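Local structure of BH2331 protein (Bacillus halodurans, 1VL5) at residues 155-160 / 197-202. The protein probably acts as an S-adenosylmethionine-dependent methyltransferase of the methyltransferase superfamily, although its substrate is unknown. Residues are numbered along the deposited sequence; the frame is centred on the assembly and turned at random.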
ATOM      1  N   TYR A 155     -13.420   9.288  -2.799  1.00 30.38           N
ATOM      2  CA  TYR A 155     -13.524  10.730  -3.142  1.00 30.25           C
ATOM      3  C   TYR A 155     -12.734  11.579  -2.127  1.00 30.85           C
ATOM      4  O   TYR A 155     -11.929  12.460  -2.468  1.00 30.25           O
ATOM      5  CB  TYR A 155     -14.992  11.184  -3.188  1.00 35.54           C
ATOM      6  CG  TYR A 155     -15.138  12.683  -3.363  1.00 33.33           C
ATOM      7  CD1 TYR A 155     -15.218  13.252  -4.619  1.00 43.70           C
ATOM      8  CD2 TYR A 155     -15.164  13.526  -2.252  1.00 37.02           C
ATOM      9  CE1 TYR A 155     -15.321  14.657  -4.764  1.00 48.56           C
ATOM     10  CE2 TYR A 155     -15.263  14.912  -2.383  1.00 45.87           C
ATOM     11  CZ  TYR A 155     -15.337  15.489  -3.628  1.00 48.11           C
ATOM     12  OH  TYR A 155     -15.452  16.906  -3.698  1.00 48.32           O
ATOM     13  N   VAL A 156     -12.915  11.258  -0.865  1.00 30.35           N
ATOM     14  CA  VAL A 156     -12.194  11.919   0.218  1.00 29.63           C
ATOM     15  C   VAL A 156     -10.670  11.746   0.148  1.00 30.57           C
ATOM     16  O   VAL A 156      -9.893  12.707   0.358  1.00 26.28           O
ATOM     17  CB  VAL A 156     -12.764  11.422   1.572  1.00 31.77           C
ATOM     18  CG1 VAL A 156     -11.943  11.906   2.708  1.00 37.78           C
ATOM     19  CG2 VAL A 156     -14.273  11.897   1.720  1.00 34.19           C
ATOM     20  N   GLU A 157     -10.224  10.525  -0.140  1.00 28.30           N
ATOM     21  CA  GLU A 157      -8.799  10.252  -0.305  1.00 30.66           C
ATOM     22  C   GLU A 157      -8.166  11.095  -1.419  1.00 27.47           C
ATOM     23  O   GLU A 157      -7.022  11.610  -1.285  1.00 29.69           O
ATOM     24  CB  GLU A 157      -8.615   8.780  -0.654  1.00 33.08           C
ATOM     25  CG  GLU A 157      -8.853   7.855   0.469  1.00 33.69           C
ATOM     26  CD  GLU A 157      -7.876   8.081   1.591  1.00 37.25           C
ATOM     27  OE1 GLU A 157      -6.653   8.082   1.362  1.00 41.88           O
ATOM     28  OE2 GLU A 157      -8.354   8.267   2.718  1.00 46.19           O
ATOM     29  N   LYS A 158      -8.903  11.214  -2.516  1.00 26.44           N
ATOM     30  CA  LYS A 158      -8.420  11.969  -3.654  1.00 27.37           C
ATOM     31  C   LYS A 158      -8.426  13.491  -3.484  1.00 29.22           C
ATOM     32  O   LYS A 158      -7.567  14.181  -4.020  1.00 30.85           O
ATOM     33  CB  LYS A 158      -9.121  11.599  -4.923  1.00 28.86           C
ATOM     34  CG  LYS A 158      -8.240  11.892  -6.164  1.00 34.96           C
ATOM     35  CD  LYS A 158      -8.807  11.133  -7.368  1.00 48.65           C
ATOM     36  CE  LYS A 158      -8.223  11.614  -8.685  1.00 49.65           C
ATOM     37  NZ  LYS A 158      -6.968  12.383  -8.483  1.00 59.99           N
ATOM     38  N   GLU A 159      -9.393  14.012  -2.755  1.00 27.31           N
ATOM     39  CA  GLU A 159      -9.344  15.432  -2.406  1.00 30.44           C
ATOM     40  C   GLU A 159      -8.111  15.762  -1.624  1.00 29.76           C
ATOM     41  O   GLU A 159      -7.520  16.778  -1.820  1.00 34.22           O
ATOM     42  CB  GLU A 159     -10.570  15.826  -1.610  1.00 29.33           C
ATOM     43  CG  GLU A 159     -11.793  15.895  -2.441  1.00 31.10           C
ATOM     44  CD  GLU A 159     -11.688  16.840  -3.625  1.00 37.34           C
ATOM     45  OE1 GLU A 159     -11.496  18.063  -3.465  1.00 32.78           O
ATOM     46  OE2 GLU A 159     -11.808  16.315  -4.736  1.00 35.06           O
ATOM     47  N   ARG A 160      -7.722  14.875  -0.741  1.00 29.09           N
ATOM     48  CA  ARG A 160      -6.564  15.063   0.088  1.00 29.96           C
ATOM     49  C   ARG A 160      -5.213  14.791  -0.630  1.00 31.07           C
ATOM     50  O   ARG A 160      -4.215  15.459  -0.342  1.00 32.22           O
ATOM     51  CB  ARG A 160      -6.760  14.203   1.320  1.00 29.60           C
ATOM     52  CG  ARG A 160      -5.602  14.256   2.309  1.00 31.13           C
ATOM     53  CD  ARG A 160      -4.896  12.983   2.250  1.00 31.17           C
ATOM     54  NE  ARG A 160      -3.750  12.958   3.108  1.00 32.26           N
ATOM     55  CZ  ARG A 160      -2.936  11.930   3.142  1.00 34.74           C
ATOM     56  NH1 ARG A 160      -3.151  10.861   2.355  1.00 33.63           N
ATOM     57  NH2 ARG A 160      -1.913  11.959   3.951  1.00 30.34           N
ATOM     58  N   GLU A 197      -6.489  16.838  10.660  1.00 29.67           N
ATOM     59  CA  GLU A 197      -5.567  17.950  10.427  1.00 26.90           C
ATOM     60  C   GLU A 197      -4.186  17.453  10.080  1.00 24.67           C
ATOM     61  O   GLU A 197      -3.537  17.984   9.178  1.00 24.49           O
ATOM     62  CB  GLU A 197      -5.503  18.894  11.655  1.00 26.73           C
ATOM     63  CG  GLU A 197      -5.144  20.327  11.299  1.00 36.89           C
ATOM     64  CD  GLU A 197      -6.209  21.038  10.440  1.00 33.06           C
ATOM     65  OE1 GLU A 197      -7.421  20.639  10.442  1.00 42.76           O
ATOM     66  OE2 GLU A 197      -5.815  22.031   9.793  1.00 43.24           O
ATOM     67  N   ASP A 198      -3.737  16.446  10.806  1.00 25.34           N
ATOM     68  CA  ASP A 198      -2.401  15.869  10.614  1.00 25.07           C
ATOM     69  C   ASP A 198      -2.310  15.147   9.268  1.00 23.74           C
ATOM     70  O   ASP A 198      -1.323  15.261   8.562  1.00 24.74           O
ATOM     71  CB  ASP A 198      -2.084  14.852  11.732  1.00 26.56           C
ATOM     72  CG  ASP A 198      -2.056  15.475  13.141  1.00 34.01           C
ATOM     73  OD1 ASP A 198      -1.922  16.704  13.282  1.00 37.41           O
ATOM     74  OD2 ASP A 198      -2.148  14.706  14.127  1.00 37.85           O
ATOM     75  N   TRP A 199      -3.332  14.354   8.980  1.00 24.17           N
ATOM     76  CA  TRP A 199      -3.484  13.606   7.740  1.00 25.63           C
ATOM     77  C   TRP A 199      -3.445  14.545   6.561  1.00 27.31           C
ATOM     78  O   TRP A 199      -2.784  14.274   5.584  1.00 27.96           O
ATOM     79  CB  TRP A 199      -4.806  12.844   7.813  1.00 26.48           C
ATOM     80  CG  TRP A 199      -5.216  12.057   6.621  1.00 29.00           C
ATOM     81  CD1 TRP A 199      -4.651  10.901   6.150  1.00 33.86           C
ATOM     82  CD2 TRP A 199      -6.330  12.325   5.778  1.00 26.48           C
ATOM     83  NE1 TRP A 199      -5.337  10.447   5.069  1.00 32.14           N
ATOM     84  CE2 TRP A 199      -6.363  11.305   4.798  1.00 30.33           C
ATOM     85  CE3 TRP A 199      -7.290  13.339   5.739  1.00 25.70           C
ATOM     86  CZ2 TRP A 199      -7.337  11.248   3.816  1.00 34.34           C
ATOM     87  CZ3 TRP A 199      -8.245  13.305   4.751  1.00 31.61           C
ATOM     88  CH2 TRP A 199      -8.254  12.260   3.788  1.00 30.77           C
ATOM     89  N   CYS A 200      -4.124  15.674   6.683  1.00 29.27           N
ATOM     90  CA  CYS A 200      -4.148  16.693   5.629  1.00 29.48           C
ATOM     91  C   CYS A 200      -2.817  17.366   5.477  1.00 28.17           C
ATOM     92  O   CYS A 200      -2.398  17.640   4.362  1.00 26.57           O
ATOM     93  CB  CYS A 200      -5.229  17.757   5.903  1.00 29.53           C
ATOM     94  SG  CYS A 200      -6.893  17.207   5.465  1.00 30.15           S
ATOM     95  N   ASP A 201      -2.184  17.682   6.605  1.00 27.95           N
ATOM     96  CA  ASP A 201      -0.954  18.387   6.605  1.00 27.50           C
ATOM     97  C   ASP A 201       0.222  17.584   6.054  1.00 27.64           C
ATOM     98  O   ASP A 201       1.173  18.162   5.574  1.00 27.78           O
ATOM     99  CB  ASP A 201      -0.633  18.910   8.003  1.00 30.38           C
ATOM    100  CG  ASP A 201      -1.476  20.129   8.397  1.00 32.61           C
ATOM    101  OD1 ASP A 201      -2.269  20.691   7.591  1.00 34.05           O
ATOM    102  OD2 ASP A 201      -1.370  20.509   9.562  1.00 28.74           O
ATOM    103  N   ARG A 202       0.145  16.266   6.114  1.00 29.16           N
ATOM    104  CA  ARG A 202       1.125  15.393   5.471  1.00 32.87           C
ATOM    105  C   ARG A 202       1.126  15.558   3.965  1.00 33.39           C
ATOM    106  O   ARG A 202       2.172  15.416   3.348  1.00 34.91           O
ATOM    107  CB  ARG A 202       0.887  13.932   5.841  1.00 32.36           C
ATOM    108  CG  ARG A 202       1.130  13.644   7.342  1.00 34.96           C
ATOM    109  CD  ARG A 202       1.323  12.154   7.651  1.00 37.75           C
ATOM    110  NE  ARG A 202       0.115  11.334   7.475  1.00 43.41           N
ATOM    111  CZ  ARG A 202      -0.855  11.143   8.379  1.00 45.51           C
ATOM    112  NH1 ARG A 202      -0.839  11.747   9.565  1.00 49.25           N
ATOM    113  NH2 ARG A 202      -1.875  10.345   8.080  1.00 46.77           N
TER
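Arg-160 crosses one face of the Trp-199 indole at a slant, and its atoms can be followed across the ring. CB starts at the far rim, 3.5 Å from CH2 of Trp-199, and CG, anti to the backbone N (chi1 179°), covers CH2 and CZ3. Next, CD sits 3.6 Å from the centroid of the six-membered ring, over its face, which qualifies as a CH-pi contact. NE donates to Trp-199 O. CZ then reaches the five-membered ring, 3.7 Å from its centroid; with the guanidinium and indole planes only 10° apart, this is a stacked cation-pi pair. Arg-160 NH1 lies 3.5 Å from Trp-199 NE1. Arg-160 NH2 joins NE on Trp-199 O, each at 3.0 Å, a side-on grip that fixes the guanidinium's rotation and may partly offset the like-charge approach of Arg-160 NH2 to Arg-202 NE, 4.1 Å away. Elsewhere on the indole, Val-156 CG1 touches CH2 at 3.9 Å and Glu-157 OE2 approaches CZ2. The C-terminal end of helix 147-160 thus meets helix 196-202, their local axes 52° apart, while Phe-194 of strand 183-195 and Phe-240 of strand 236-250 also meet the indole, and helix 207-218 packs against Val-156 through Phe-216.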